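Local coordinates for putative uncharacterized protein (Chaetomium thermophilum, PDB 4X2H) that probably serves as the Mtr2-like, NTF2-fold partner of Mex67 in a heterodimer that exports mRNA from the nucleus, at residues B[30-36]-B[156-160]. Numbering follows the deposited sequence.
Sequences VNNNATY and VPNWD
A capped helix start held against the end of a sheet strand defines this contact: residues 30-36 turn into helix 34-39, and residues 156-160 leave strand 145-157. CA atoms are 7.9 Å apart for Asn33 and Asn158, 6.7 Å for Thr35 and Asp160. Asn33 (phi/psi -103/133, chi1 t) is the N-cap. Its OD1 accepts from Tyr36 N (2.9 Å), while its ND2 gives a weak bond to Asn158 OD1 (2.9 Å); an amide suits the place because it can do both. Asn158 OD1 also accepts from Asp160 N (3.0 Å), an Asx turn, and Asn158 ND2 donates to Arg171 O. The Asp160 carboxylate (chi1 m) has two oxygens for the helix start: Thr35 N donates to OD2 (3.1 Å) and Thr35 OG1 to OD1 (2.5 Å, very short). A water links Asn33 OD1 (2.8 Å) to Trp159 N (2.9 Å). The Tyr36 CA-to-CB bond (chi1 m) points sideways but its ring end comes nearer; the hydroxyl gives this buried ring a donor, OH to Pro157 O (2.5 Å), at the ring edge. Val156 CG2 meets Tyr36 CE2 and Val30 CG1 (both 3.7 Å). The Tyr36 ring and the five-membered ring of Trp159 lie obliquely, centroids 5.2 Å apart, planes at 52°; Trp159 NE1 donates to Phe103 O. Asparagine N-capping, reinforced by a distant loop's carboxylate, here fastens a short helix to the sheet of an NTF2-like fold.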
ATOM      1  N   VAL B  30      -2.362 -14.383  -8.389  1.00 12.77           N
ATOM      2  CA  VAL B  30      -3.427 -14.718  -9.331  1.00 13.45           C
ATOM      3  C   VAL B  30      -2.971 -15.688 -10.419  1.00 13.59           C
ATOM      4  O   VAL B  30      -3.794 -16.404 -10.985  1.00 14.51           O
ATOM      5  CB  VAL B  30      -4.004 -13.459 -10.024  1.00 13.50           C
ATOM      6  CG1 VAL B  30      -4.744 -12.578  -9.016  1.00 16.01           C
ATOM      7  CG2 VAL B  30      -2.907 -12.691 -10.775  1.00 14.15           C
ATOM      8  N   ASN B  31      -1.672 -15.721 -10.702  1.00 11.29           N
ATOM      9  CA  ASN B  31      -1.152 -16.489 -11.836  1.00 15.97           C
ATOM     10  C   ASN B  31      -1.585 -17.952 -11.843  1.00 19.58           C
ATOM     11  O   ASN B  31      -1.945 -18.491 -12.890  1.00 25.25           O
ATOM     12  CB  ASN B  31       0.378 -16.436 -11.869  1.00 17.02           C
ATOM     13  CG  ASN B  31       0.907 -15.032 -12.012  1.00 17.62           C
ATOM     14  OD1 ASN B  31       0.449 -14.113 -11.331  1.00 15.83           O
ATOM     15  ND2 ASN B  31       1.874 -14.850 -12.909  1.00 18.84           N
ATOM     16  N   ASN B  32      -1.548 -18.588 -10.678  1.00 23.00           N
ATOM     17  CA  ASN B  32      -1.837 -20.015 -10.578  1.00 32.99           C
ATOM     18  C   ASN B  32      -3.253 -20.281 -10.073  1.00 33.14           C
ATOM     19  O   ASN B  32      -3.505 -21.273  -9.388  1.00 37.04           O
ATOM     20  CB  ASN B  32      -0.813 -20.693  -9.666  1.00 40.64           C
ATOM     21  CG  ASN B  32       0.608 -20.540 -10.179  1.00 46.01           C
ATOM     22  OD1 ASN B  32       0.841 -20.485 -11.389  1.00 46.46           O
ATOM     23  ND2 ASN B  32       1.565 -20.461  -9.262  1.00 48.30           N
ATOM     24  N   ASN B  33      -4.173 -19.387 -10.424  1.00 23.02           N
ATOM     25  CA  ASN B  33      -5.578 -19.542 -10.070  1.00 17.94           C
ATOM     26  C   ASN B  33      -6.383 -20.007 -11.279  1.00 16.87           C
ATOM     27  O   ASN B  33      -6.236 -19.468 -12.378  1.00 18.13           O
ATOM     28  CB  ASN B  33      -6.143 -18.230  -9.521  1.00 15.96           C
ATOM     29  CG  ASN B  33      -7.606 -18.342  -9.139  1.00 15.88           C
ATOM     30  OD1 ASN B  33      -8.492 -17.935  -9.891  1.00 14.41           O
ATOM     31  ND2 ASN B  33      -7.865 -18.908  -7.970  1.00 15.69           N
ATOM     32  N   ALA B  34      -7.225 -21.014 -11.065  1.00 14.82           N
ATOM     33  CA  ALA B  34      -7.980 -21.648 -12.142  1.00 18.52           C
ATOM     34  C   ALA B  34      -8.923 -20.675 -12.845  1.00 17.21           C
ATOM     35  O   ALA B  34      -8.941 -20.584 -14.071  1.00 16.04           O
ATOM     36  CB  ALA B  34      -8.771 -22.828 -11.591  1.00 19.94           C
ATOM     37  N   THR B  35      -9.712 -19.950 -12.062  1.00 14.94           N
ATOM     38  CA  THR B  35     -10.720 -19.059 -12.617  1.00 14.20           C
ATOM     39  C   THR B  35     -10.097 -17.845 -13.307  1.00 15.86           C
ATOM     40  O   THR B  35     -10.511 -17.471 -14.404  1.00 16.57           O
ATOM     41  CB  THR B  35     -11.698 -18.596 -11.520  1.00 18.70           C
ATOM     42  OG1 THR B  35     -12.575 -19.680 -11.191  1.00 18.27           O
ATOM     43  CG2 THR B  35     -12.534 -17.408 -11.977  1.00 19.53           C
ATOM     44  N   TYR B  36      -9.109 -17.225 -12.675  1.00 13.74           N
ATOM     45  CA  TYR B  36      -8.473 -16.059 -13.277  1.00  8.93           C
ATOM     46  C   TYR B  36      -7.697 -16.453 -14.528  1.00 14.02           C
ATOM     47  O   TYR B  36      -7.612 -15.676 -15.475  1.00 17.96           O
ATOM     48  CB  TYR B  36      -7.563 -15.361 -12.270  1.00 13.84           C
ATOM     49  CG  TYR B  36      -8.318 -14.481 -11.299  1.00 11.37           C
ATOM     50  CD1 TYR B  36      -9.246 -13.552 -11.749  1.00 13.63           C
ATOM     51  CD2 TYR B  36      -8.115 -14.592  -9.939  1.00 12.07           C
ATOM     52  CE1 TYR B  36      -9.942 -12.745 -10.863  1.00 10.62           C
ATOM     53  CE2 TYR B  36      -8.807 -13.792  -9.044  1.00 15.29           C
ATOM     54  CZ  TYR B  36      -9.718 -12.874  -9.512  1.00 12.57           C
ATOM     55  OH  TYR B  36     -10.403 -12.084  -8.615  1.00 13.81           O
ATOM     56  N   VAL B 156      -7.276  -9.302  -4.871  1.00 11.15           N
ATOM     57  CA  VAL B 156      -8.573  -9.527  -5.515  1.00 10.03           C
ATOM     58  C   VAL B 156      -9.194 -10.829  -4.997  1.00 11.73           C
ATOM     59  O   VAL B 156      -8.492 -11.691  -4.462  1.00 12.11           O
ATOM     60  CB  VAL B 156      -8.448  -9.576  -7.058  1.00 10.31           C
ATOM     61  CG1 VAL B 156      -8.025  -8.218  -7.610  1.00 13.72           C
ATOM     62  CG2 VAL B 156      -7.470 -10.655  -7.494  1.00 11.32           C
ATOM     63  N   PRO B 157     -10.525 -10.969  -5.126  1.00 12.79           N
ATOM     64  CA  PRO B 157     -11.203 -12.169  -4.622  1.00 12.36           C
ATOM     65  C   PRO B 157     -10.737 -13.459  -5.292  1.00 14.87           C
ATOM     66  O   PRO B 157     -10.530 -13.477  -6.506  1.00 17.97           O
ATOM     67  CB  PRO B 157     -12.675 -11.906  -4.954  1.00 16.33           C
ATOM     68  CG  PRO B 157     -12.791 -10.446  -5.097  1.00 16.80           C
ATOM     69  CD  PRO B 157     -11.480  -9.976  -5.644  1.00 11.18           C
ATOM     70  N   ASN B 158     -10.573 -14.517  -4.507  1.00 13.28           N
ATOM     71  CA  ASN B 158     -10.366 -15.853  -5.059  1.00 14.00           C
ATOM     72  C   ASN B 158     -11.718 -16.523  -5.240  1.00 14.26           C
ATOM     73  O   ASN B 158     -12.286 -17.051  -4.283  1.00 16.65           O
ATOM     74  CB  ASN B 158      -9.469 -16.701  -4.153  1.00 16.02           C
ATOM     75  CG  ASN B 158      -9.125 -18.052  -4.768  1.00 15.17           C
ATOM     76  OD1 ASN B 158      -9.729 -18.475  -5.761  1.00 17.66           O
ATOM     77  ND2 ASN B 158      -8.161 -18.741  -4.174  1.00 16.50           N
ATOM     78  N   TRP B 159     -12.232 -16.500  -6.467  1.00 13.26           N
ATOM     79  CA  TRP B 159     -13.569 -17.015  -6.745  1.00 14.33           C
ATOM     80  C   TRP B 159     -13.667 -18.523  -6.521  1.00 18.57           C
ATOM     81  O   TRP B 159     -14.762 -19.055  -6.347  1.00 21.74           O
ATOM     82  CB  TRP B 159     -13.982 -16.695  -8.183  1.00 12.21           C
ATOM     83  CG  TRP B 159     -13.942 -15.243  -8.529  1.00 13.80           C
ATOM     84  CD1 TRP B 159     -13.226 -14.664  -9.537  1.00 12.05           C
ATOM     85  CD2 TRP B 159     -14.640 -14.177  -7.869  1.00 11.38           C
ATOM     86  NE1 TRP B 159     -13.442 -13.309  -9.551  1.00 14.92           N
ATOM     87  CE2 TRP B 159     -14.306 -12.984  -8.538  1.00 12.79           C
ATOM     88  CE3 TRP B 159     -15.520 -14.117  -6.786  1.00 15.81           C
ATOM     89  CZ2 TRP B 159     -14.814 -11.742  -8.154  1.00 13.80           C
ATOM     90  CZ3 TRP B 159     -16.028 -12.884  -6.408  1.00 12.45           C
ATOM     91  CH2 TRP B 159     -15.669 -11.713  -7.089  1.00 16.16           C
ATOM     92  N   ASP B 160     -12.527 -19.206  -6.529  1.00 15.61           N
ATOM     93  CA  ASP B 160     -12.507 -20.659  -6.391  1.00 18.09           C
ATOM     94  C   ASP B 160     -12.552 -21.106  -4.934  1.00 20.47           C
ATOM     95  O   ASP B 160     -12.787 -22.284  -4.656  1.00 25.08           O
ATOM     96  CB  ASP B 160     -11.263 -21.237  -7.070  1.00 20.61           C
ATOM     97  CG  ASP B 160     -11.242 -20.980  -8.568  1.00 23.19           C
ATOM     98  OD1 ASP B 160     -12.308 -21.114  -9.207  1.00 20.67           O
ATOM     99  OD2 ASP B 160     -10.164 -20.635  -9.102  1.00 22.39           O
TER
HETATM  100  O   HOH W   1     -10.586 -16.356  -8.876  1.00 17.78           O